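Xylulose kinase (Bifidobacterium adolescentis ATCC 15703, PDB 3I8B) probably catalyses the ATP-dependent phosphorylation of D-xylulose to D-xylulose 5-phosphate, as a member of the FGGY family of carbohydrate kinases. Local coordinates at residues Ala8-Ser13 with Asp169-Arg174; Glu156-Ile161 with Met219-Ala224; Ala328-Gly333 with Arg412-Leu417. All blocks are in the same frame, centred on the assembly; numbering follows the deposited sequence.

Interaction 1 (Ala8-Ser13 with Asp169-Arg174)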
loop_
_atom_site.group_PDB
_atom_site.type_symbol
_atom_site.label_atom_id
_atom_site.label_comp_id
_atom_site.label_asym_id
_atom_site.label_seq_id
_atom_site.Cartn_x
_atom_site.Cartn_y
_atom_site.Cartn_z
ATOM N N ALA A 8 -2.385 -6.794 -20.410
ATOM C CA ALA A 8 -2.553 -5.392 -20.057
ATOM C C ALA A 8 -2.507 -5.264 -18.550
ATOM O O ALA A 8 -3.183 -6.004 -17.831
ATOM C CB ALA A 8 -3.857 -4.858 -20.601
ATOM N N GLY A 9 -1.672 -4.349 -18.077
ATOM C CA GLY A 9 -1.608 -4.025 -16.666
ATOM C C GLY A 9 -2.304 -2.695 -16.496
ATOM O O GLY A 9 -1.960 -1.704 -17.161
ATOM N N VAL A 10 -3.313 -2.680 -15.635
ATOM C CA VAL A 10 -4.031 -1.455 -15.324
ATOM C C VAL A 10 -3.615 -0.991 -13.940
ATOM O O VAL A 10 -3.540 -1.795 -12.994
ATOM C CB VAL A 10 -5.564 -1.648 -15.369
ATOM C CG1 VAL A 10 -6.268 -0.335 -15.105
ATOM C CG2 VAL A 10 -5.995 -2.216 -16.717
ATOM N N ASP A 11 -3.324 0.304 -13.839
ATOM C CA ASP A 11 -2.989 0.938 -12.576
ATOM C C ASP A 11 -4.006 2.054 -12.297
ATOM O O ASP A 11 -3.928 3.145 -12.862
ATOM C CB ASP A 11 -1.565 1.486 -12.632
ATOM C CG ASP A 11 -1.236 2.399 -11.462
ATOM O OD1 ASP A 11 -2.014 2.450 -10.485
ATOM O OD2 ASP A 11 -0.180 3.067 -11.518
ATOM N N THR A 12 -4.996 1.758 -11.467
ATOM C CA THR A 12 -5.951 2.794 -11.090
ATOM C C THR A 12 -5.539 3.354 -9.718
ATOM O O THR A 12 -5.749 2.731 -8.681
ATOM C CB THR A 12 -7.398 2.272 -11.138
ATOM O OG1 THR A 12 -8.312 3.341 -10.882
ATOM C CG2 THR A 12 -7.630 1.128 -10.124
ATOM N N SER A 13 -4.894 4.515 -9.736
ATOM C CA SER A 13 -4.379 5.136 -8.522
ATOM C C SER A 13 -5.295 6.283 -8.126
ATOM O O SER A 13 -6.243 6.596 -8.837
ATOM C CB SER A 13 -2.967 5.676 -8.760
ATOM O OG SER A 13 -2.991 6.749 -9.709
ATOM N N ASP A 169 -11.068 -4.094 -7.216
ATOM C CA ASP A 169 -12.110 -5.110 -7.331
ATOM C C ASP A 169 -13.236 -4.585 -8.215
ATOM O O ASP A 169 -13.727 -5.296 -9.104
ATOM C CB ASP A 169 -12.724 -5.444 -5.976
ATOM C CG ASP A 169 -11.694 -5.781 -4.912
ATOM O OD1 ASP A 169 -10.539 -6.147 -5.236
ATOM O OD2 ASP A 169 -12.067 -5.693 -3.732
ATOM N N TRP A 170 -13.662 -3.351 -7.936
ATOM C CA TRP A 170 -14.807 -2.762 -8.623
ATOM C C TRP A 170 -14.507 -2.538 -10.102
ATOM O O TRP A 170 -15.328 -2.846 -10.970
ATOM C CB TRP A 170 -15.215 -1.433 -7.969
ATOM C CG TRP A 170 -16.413 -0.799 -8.596
ATOM C CD1 TRP A 170 -17.726 -1.102 -8.357
ATOM C CD2 TRP A 170 -16.416 0.270 -9.564
ATOM N NE1 TRP A 170 -18.544 -0.290 -9.116
ATOM C CE2 TRP A 170 -17.768 0.557 -9.865
ATOM C CE3 TRP A 170 -15.410 1.005 -10.202
ATOM C CZ2 TRP A 170 -18.142 1.569 -10.779
ATOM C CZ3 TRP A 170 -15.784 2.007 -11.124
ATOM C CH2 TRP A 170 -17.140 2.272 -11.393
ATOM N N LEU A 171 -13.330 -1.995 -10.388
ATOM C CA LEU A 171 -12.942 -1.793 -11.784
ATOM C C LEU A 171 -12.899 -3.130 -12.545
ATOM O O LEU A 171 -13.331 -3.204 -13.691
ATOM C CB LEU A 171 -11.599 -1.060 -11.902
ATOM C CG LEU A 171 -11.241 -0.583 -13.317
ATOM C CD1 LEU A 171 -12.305 0.383 -13.815
ATOM C CD2 LEU A 171 -9.866 0.062 -13.355
ATOM N N SER A 172 -12.393 -4.182 -11.903
ATOM C CA SER A 172 -12.318 -5.480 -12.557
ATOM C C SER A 172 -13.714 -5.993 -12.888
ATOM O O SER A 172 -13.957 -6.509 -13.969
ATOM C CB SER A 172 -11.538 -6.490 -11.691
ATOM O OG SER A 172 -10.182 -6.090 -11.552
ATOM N N TRP A 173 -14.627 -5.837 -11.948
ATOM C CA TRP A 173 -16.038 -6.211 -12.107
ATOM C C TRP A 173 -16.708 -5.454 -13.280
ATOM O O TRP A 173 -17.441 -6.039 -14.097
ATOM C CB TRP A 173 -16.731 -5.933 -10.768
ATOM C CG TRP A 173 -18.142 -6.359 -10.627
ATOM C CD1 TRP A 173 -18.623 -7.644 -10.580
ATOM C CD2 TRP A 173 -19.270 -5.498 -10.453
ATOM N NE1 TRP A 173 -19.995 -7.621 -10.409
ATOM C CE2 TRP A 173 -20.412 -6.318 -10.335
ATOM C CE3 TRP A 173 -19.428 -4.109 -10.408
ATOM C CZ2 TRP A 173 -21.695 -5.790 -10.154
ATOM C CZ3 TRP A 173 -20.695 -3.587 -10.230
ATOM C CH2 TRP A 173 -21.817 -4.428 -10.102
ATOM N N ARG A 174 -16.437 -4.159 -13.380
ATOM C CA ARG A 174 -16.917 -3.358 -14.513
ATOM C C ARG A 174 -16.285 -3.803 -15.850
ATOM O O ARG A 174 -16.943 -3.833 -16.897
ATOM C CB ARG A 174 -16.604 -1.881 -14.269
ATOM C CG ARG A 174 -17.339 -1.264 -13.089
ATOM C CD ARG A 174 -18.865 -1.409 -13.197
ATOM N NE ARG A 174 -19.375 -1.046 -14.522
ATOM C CZ ARG A 174 -19.507 0.202 -14.968
ATOM N NH1 ARG A 174 -19.190 1.239 -14.197
ATOM N NH2 ARG A 174 -19.965 0.411 -16.193
#

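Interaction 2 (Glu156-Ile161 with Met219-Ala224)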
loop_
_atom_site.group_PDB
_atom_site.type_symbol
_atom_site.label_atom_id
_atom_site.label_comp_id
_atom_site.label_asym_id
_atom_site.label_seq_id
_atom_site.Cartn_x
_atom_site.Cartn_y
_atom_site.Cartn_z
ATOM N N GLU A 156 -28.976 5.491 6.844
ATOM C CA GLU A 156 -29.818 5.072 5.716
ATOM C C GLU A 156 -28.999 4.413 4.610
ATOM O O GLU A 156 -29.467 3.479 3.952
ATOM C CB GLU A 156 -30.606 6.248 5.127
ATOM C CG GLU A 156 -31.618 6.858 6.079
ATOM C CD GLU A 156 -30.970 7.407 7.340
ATOM O OE1 GLU A 156 -29.941 8.133 7.235
ATOM O OE2 GLU A 156 -31.497 7.107 8.438
ATOM N N ASN A 157 -27.787 4.921 4.409
ATOM C CA ASN A 157 -26.846 4.378 3.427
ATOM C C ASN A 157 -26.229 3.058 3.867
ATOM O O ASN A 157 -26.041 2.153 3.054
ATOM C CB ASN A 157 -25.705 5.382 3.179
ATOM C CG ASN A 157 -26.101 6.508 2.243
ATOM O OD1 ASN A 157 -25.377 7.511 2.099
ATOM N ND2 ASN A 157 -27.235 6.341 1.582
ATOM N N VAL A 158 -25.868 2.951 5.140
ATOM C CA VAL A 158 -25.189 1.747 5.585
ATOM C C VAL A 158 -26.121 0.546 5.481
ATOM O O VAL A 158 -25.686 -0.558 5.144
ATOM C CB VAL A 158 -24.561 1.874 6.979
ATOM C CG1 VAL A 158 -25.521 1.327 8.078
ATOM C CG2 VAL A 158 -23.243 1.116 7.005
ATOM N N LYS A 159 -27.411 0.791 5.703
ATOM C CA LYS A 159 -28.426 -0.259 5.659
ATOM C C LYS A 159 -28.719 -0.756 4.242
ATOM O O LYS A 159 -29.306 -1.828 4.079
ATOM C CB LYS A 159 -29.727 0.216 6.318
ATOM C CG LYS A 159 -29.653 0.333 7.845
ATOM C CD LYS A 159 -30.993 0.813 8.404
ATOM C CE LYS A 159 -30.864 1.271 9.855
ATOM N NZ LYS A 159 -32.066 2.036 10.296
ATOM N N LYS A 160 -28.323 0.008 3.224
ATOM C CA LYS A 160 -28.515 -0.422 1.822
ATOM C C LYS A 160 -27.373 -1.309 1.298
ATOM O O LYS A 160 -27.451 -1.848 0.195
ATOM C CB LYS A 160 -28.648 0.792 0.889
ATOM C CG LYS A 160 -29.814 1.732 1.186
ATOM C CD LYS A 160 -29.902 2.810 0.102
ATOM C CE LYS A 160 -30.740 3.994 0.557
ATOM N NZ LYS A 160 -30.962 4.987 -0.537
ATOM N N ILE A 161 -26.292 -1.406 2.056
ATOM C CA ILE A 161 -25.124 -2.148 1.597
ATOM C C ILE A 161 -25.502 -3.585 1.238
ATOM O O ILE A 161 -26.009 -4.315 2.087
ATOM C CB ILE A 161 -24.016 -2.157 2.663
ATOM C CG1 ILE A 161 -23.564 -0.729 2.961
ATOM C CG2 ILE A 161 -22.812 -2.982 2.188
ATOM C CD1 ILE A 161 -22.302 -0.632 3.784
HETATM N N MSE A 219 -19.680 -5.574 13.974
HETATM C CA MSE A 219 -19.290 -4.733 15.100
HETATM C C MSE A 219 -19.504 -3.257 14.798
HETATM O O MSE A 219 -19.901 -2.489 15.681
HETATM C CB MSE A 219 -17.837 -5.001 15.484
HETATM C CG MSE A 219 -17.180 -3.903 16.307
HETATM SE SE MSE A 219 -15.303 -4.360 16.704
HETATM C CE MSE A 219 -15.572 -5.987 17.766
ATOM N N VAL A 220 -19.243 -2.852 13.554
ATOM C CA VAL A 220 -19.410 -1.440 13.188
ATOM C C VAL A 220 -20.813 -1.094 12.691
ATOM O O VAL A 220 -21.210 0.071 12.723
ATOM C CB VAL A 220 -18.334 -0.958 12.177
ATOM C CG1 VAL A 220 -16.948 -1.373 12.659
ATOM C CG2 VAL A 220 -18.615 -1.496 10.762
ATOM N N LEU A 221 -21.556 -2.102 12.233
ATOM C CA LEU A 221 -22.936 -1.913 11.786
ATOM C C LEU A 221 -23.897 -1.748 12.969
ATOM O O LEU A 221 -25.003 -1.220 12.824
ATOM C CB LEU A 221 -23.392 -3.096 10.925
ATOM C CG LEU A 221 -22.708 -3.229 9.558
ATOM C CD1 LEU A 221 -23.207 -4.448 8.778
ATOM C CD2 LEU A 221 -22.856 -1.936 8.720
ATOM N N GLU A 222 -23.467 -2.223 14.129
ATOM C CA GLU A 222 -24.307 -2.230 15.324
ATOM C C GLU A 222 -24.850 -0.847 15.645
ATOM O O GLU A 222 -26.004 -0.715 16.061
ATOM C CB GLU A 222 -23.508 -2.779 16.512
ATOM C CG GLU A 222 -24.277 -3.007 17.802
ATOM C CD GLU A 222 -23.593 -4.057 18.668
ATOM O OE1 GLU A 222 -23.551 -5.246 18.265
ATOM O OE2 GLU A 222 -23.072 -3.693 19.731
ATOM N N ALA A 223 -24.020 0.175 15.430
ATOM C CA ALA A 223 -24.392 1.555 15.713
ATOM C C ALA A 223 -25.650 1.978 14.976
ATOM O O ALA A 223 -26.454 2.745 15.506
ATOM C CB ALA A 223 -23.249 2.504 15.368
ATOM N N ALA A 224 -25.815 1.495 13.747
ATOM C CA ALA A 224 -26.977 1.881 12.956
ATOM C C ALA A 224 -28.157 0.910 13.094
ATOM O O ALA A 224 -29.308 1.316 12.946
ATOM C CB ALA A 224 -26.591 2.074 11.467
HETATM O O HOH W 1 -31.673 2.351 13.677
#

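Interaction 3 (Ala328-Gly333 with Arg412-Leu417)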
loop_
_atom_site.group_PDB
_atom_site.type_symbol
_atom_site.label_atom_id
_atom_site.label_comp_id
_atom_site.label_asym_id
_atom_site.label_seq_id
_atom_site.Cartn_x
_atom_site.Cartn_y
_atom_site.Cartn_z
ATOM N N ALA A 328 5.772 -0.521 6.324
ATOM C CA ALA A 328 6.081 0.488 7.322
ATOM C C ALA A 328 6.015 1.886 6.734
ATOM O O ALA A 328 6.898 2.289 5.973
ATOM C CB ALA A 328 7.458 0.236 7.903
ATOM N N CYS A 329 4.977 2.634 7.096
ATOM C CA CYS A 329 4.860 4.017 6.650
ATOM C C CYS A 329 5.544 4.985 7.610
ATOM O O CYS A 329 5.413 4.862 8.823
ATOM C CB CYS A 329 3.393 4.416 6.485
ATOM S SG CYS A 329 2.522 3.409 5.286
ATOM N N THR A 330 6.290 5.935 7.053
ATOM C CA THR A 330 6.882 7.000 7.843
ATOM C C THR A 330 6.308 8.344 7.391
ATOM O O THR A 330 6.272 8.648 6.196
ATOM C CB THR A 330 8.423 6.995 7.726
ATOM O OG1 THR A 330 8.805 6.814 6.352
ATOM C CG2 THR A 330 9.024 5.870 8.571
ATOM N N ILE A 331 5.830 9.138 8.340
ATOM C CA ILE A 331 5.340 10.480 8.029
ATOM C C ILE A 331 6.467 11.299 7.435
ATOM O O ILE A 331 6.294 12.038 6.463
ATOM C CB ILE A 331 4.887 11.219 9.297
ATOM C CG1 ILE A 331 3.755 10.456 9.994
ATOM C CG2 ILE A 331 4.483 12.654 8.950
ATOM C CD1 ILE A 331 2.437 10.548 9.269
ATOM N N ASN A 332 7.640 11.147 8.032
ATOM C CA ASN A 332 8.769 11.982 7.677
ATOM C C ASN A 332 9.767 11.309 6.754
ATOM O O ASN A 332 10.590 10.490 7.172
ATOM C CB ASN A 332 9.435 12.511 8.944
ATOM C CG ASN A 332 8.488 13.368 9.757
ATOM O OD1 ASN A 332 8.262 14.533 9.436
ATOM N ND2 ASN A 332 7.894 12.781 10.787
ATOM N N GLY A 333 9.681 11.671 5.482
ATOM C CA GLY A 333 10.650 11.216 4.508
ATOM C C GLY A 333 11.422 12.421 4.028
ATOM O O GLY A 333 12.115 13.074 4.800
ATOM N N ARG A 412 16.265 3.052 8.297
ATOM C CA ARG A 412 16.943 1.894 8.866
ATOM C C ARG A 412 16.145 1.334 10.027
ATOM O O ARG A 412 15.973 0.124 10.137
ATOM C CB ARG A 412 18.343 2.235 9.359
ATOM C CG ARG A 412 18.867 1.208 10.350
ATOM C CD ARG A 412 19.296 -0.081 9.664
ATOM N NE ARG A 412 20.719 0.002 9.391
ATOM C CZ ARG A 412 21.649 -0.688 10.036
ATOM N NH1 ARG A 412 21.306 -1.564 10.965
ATOM N NH2 ARG A 412 22.926 -0.513 9.729
ATOM N N ASP A 413 15.691 2.221 10.910
ATOM C CA ASP A 413 14.857 1.824 12.036
ATOM C C ASP A 413 13.694 0.968 11.544
ATOM O O ASP A 413 13.358 -0.026 12.158
ATOM C CB ASP A 413 14.323 3.055 12.786
ATOM C CG ASP A 413 14.185 2.809 14.284
ATOM O OD1 ASP A 413 14.761 1.817 14.776
ATOM O OD2 ASP A 413 13.516 3.607 14.973
ATOM N N CYS A 414 13.089 1.360 10.429
ATOM C CA CYS A 414 12.021 0.562 9.837
ATOM C C CYS A 414 12.499 -0.834 9.429
ATOM O O CYS A 414 11.831 -1.831 9.685
ATOM C CB CYS A 414 11.410 1.291 8.641
ATOM S SG CYS A 414 10.355 2.685 9.124
ATOM N N LEU A 415 13.656 -0.906 8.783
ATOM C CA LEU A 415 14.207 -2.202 8.387
ATOM C C LEU A 415 14.424 -3.102 9.613
ATOM O O LEU A 415 14.113 -4.295 9.589
ATOM C CB LEU A 415 15.511 -2.009 7.610
ATOM C CG LEU A 415 15.439 -1.753 6.099
ATOM C CD1 LEU A 415 14.315 -0.804 5.718
ATOM C CD2 LEU A 415 16.795 -1.250 5.578
ATOM N N GLU A 416 14.935 -2.519 10.699
ATOM C CA GLU A 416 15.199 -3.282 11.913
ATOM C C GLU A 416 13.913 -3.755 12.579
ATOM O O GLU A 416 13.856 -4.851 13.129
ATOM C CB GLU A 416 16.011 -2.441 12.895
ATOM C CG GLU A 416 17.392 -2.108 12.372
ATOM C CD GLU A 416 18.162 -3.351 11.999
ATOM O OE1 GLU A 416 17.874 -4.416 12.583
ATOM O OE2 GLU A 416 19.048 -3.268 11.123
ATOM N N LEU A 417 12.883 -2.917 12.539
ATOM C CA LEU A 417 11.594 -3.306 13.084
ATOM C C LEU A 417 10.986 -4.457 12.274
ATOM O O LEU A 417 10.479 -5.436 12.839
ATOM C CB LEU A 417 10.661 -2.112 13.090
ATOM C CG LEU A 417 9.277 -2.306 13.692
ATOM C CD1 LEU A 417 9.372 -2.751 15.135
ATOM C CD2 LEU A 417 8.505 -1.006 13.586
#

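Interaction 1 (Ala8-Ser13 with Asp169-Arg174)
L171 reaches from its helix to V10 and T12 on the strand, and all the contact is apolar. One methyl does the touching. CD2 of L171 lies 4.0 Å from CG1 of V10. The same CD2 of L171 is 4.0 Å from CB of T12 and 4.1 Å from CG2 of T12. These are ordinary van der Waals distances, without strain. The L171 side chain leaves the helix with CG anti to the backbone N (chi1 -169°), and this carries its fork across to the strand. T12 and L171 run past each other in opposite senses; CB and CG2 of T12, not OG1, meet the leucine methyl. No hydrogen bond joins the two segments.

The strand alternates. V10 and T12 point to the helix, while D11 between them points away from it. D11 is predicted to be important for activity. The side chain of T12 is about 8 Å from that of D274, the predicted proton acceptor.

The helix also carries aromatic and cationic contacts, within itself and to its surroundings. CG of R174 sits 3.6 Å above the plane of the W170 ring, over its centre, and R174 also makes a cation-pi contact with W49.

Strand 6-12 runs between strands 16-23 and 65-72 in the mixed sheet of the N-terminal region. V70 of strand 65-72 touches T12, V10 and S172. Helix 46-58 packs beside helix 167-175, with F52 against both V10 and L171.

Interaction 2 (Glu156-Ile161 with Met219-Ala224)
V158 splits its two methyls between L221 and A224. CG2 of V158 goes to CD2 of L221, at 3.5 Å. CG1 of V158 goes to CB of A224, at 3.6 Å. Both contacts are close for methyl groups. The valine chi1 of 95° is away from the staggered positions, and this rotation sets one branch against each partner. The side chains of V158 and L221 meet at a slant. L221 has CG beside its backbone N (chi1 -68°), and its CD2 branch makes the contact. The side chain of A224, a single CB, meets the valine; its carbonyl oxygen faces K159.

The contact joins two helices in the helical part of the N-terminal FGGY region, away from the annotated sites. A type I beta turn runs from V158 to I161. Helix 214-225 is kinked at A223 and A224; A224 N bonds three residues back, to L221 O, instead of four. Helix 143-153 also covers V158, through V150 and A151. H233 of helix 227-236 touches L221, and its NE2 bonds to V158 O.

K159 forms the polar border. Its chain is extended beyond CG, and its end reaches the carbonyl of A224. CE of K159 is 3.5 Å from A224 O. The ammonium group makes no direct hydrogen bond to that oxygen. A water bridges the two instead. It gives a 2.7 Å hydrogen bond to A224 O and accepts only a weak, long one from K159 NZ.

Interaction 3 (Ala328-Gly333 with Arg412-Leu417)
C414 meets A328 and T330 with no flat group between them; the flat groups here, the R412 guanidinium and the E416 carboxylate, pair with each other one turn apart on the helix. R412 NH1 is 2.8 Å from E416 OE2 in a hydrogen-bonded salt bridge. The two planes are not matched. NH1 comes to OE2 from above the carboxylate, 39° out of its plane, and OE2 is tilted from the guanidinium plane. The bond is also bent, with an N-H...O angle of 136°. Further partners hold both groups: R412 NE bonds to I447 O, R412 NH2 makes a salt bridge to E496, and E416 OE2 makes a second one to R419.

Across the segments the contact is small and buried. SG of C414 lies 3.5 Å from CG2 of T330 and 4.0 Å from CB of A328. The sulfur sits beside the backbone N of its own residue (chi1 -74°), and from there it touches both strand residues. T330 presents its methyl to the sulfur and keeps its polar end for another partner, with OG1 hydrogen-bonded to Q411 NE2. C329, between the two contacting strand residues, points away from the helix.

This is helix-on-sheet packing: A328 and T330, alternate residues of strand 324-330, both meet C414 of helix 396-420. Strand 324-330 belongs to the seven-stranded mixed sheet of the C-terminal FGGY region. A mixed sheet flanked by helices in each half is consistent with the actin-like ATPase fold of the family.

In the fold
Interactions 1 and 3 are buried and alike in plan: alternate strand residues meet one helix side chain. They lie in the N-terminal and C-terminal FGGY regions, on opposite sides of the chain's centre, with centres 30 Å apart. Each packs a helix on the sheet of its own region. The contact in interaction 1 is purely hydrocarbon, whereas in interaction 3 it includes a sulfur. Interaction 2 shares the N-terminal region with interaction 1, and their segments alternate along the chain, yet they do not touch. It joins helices with no strand involved. It is partly buried and lies farthest from the chain's centre, where a lysine and a water edge its apolar core. The three share no helix or strand.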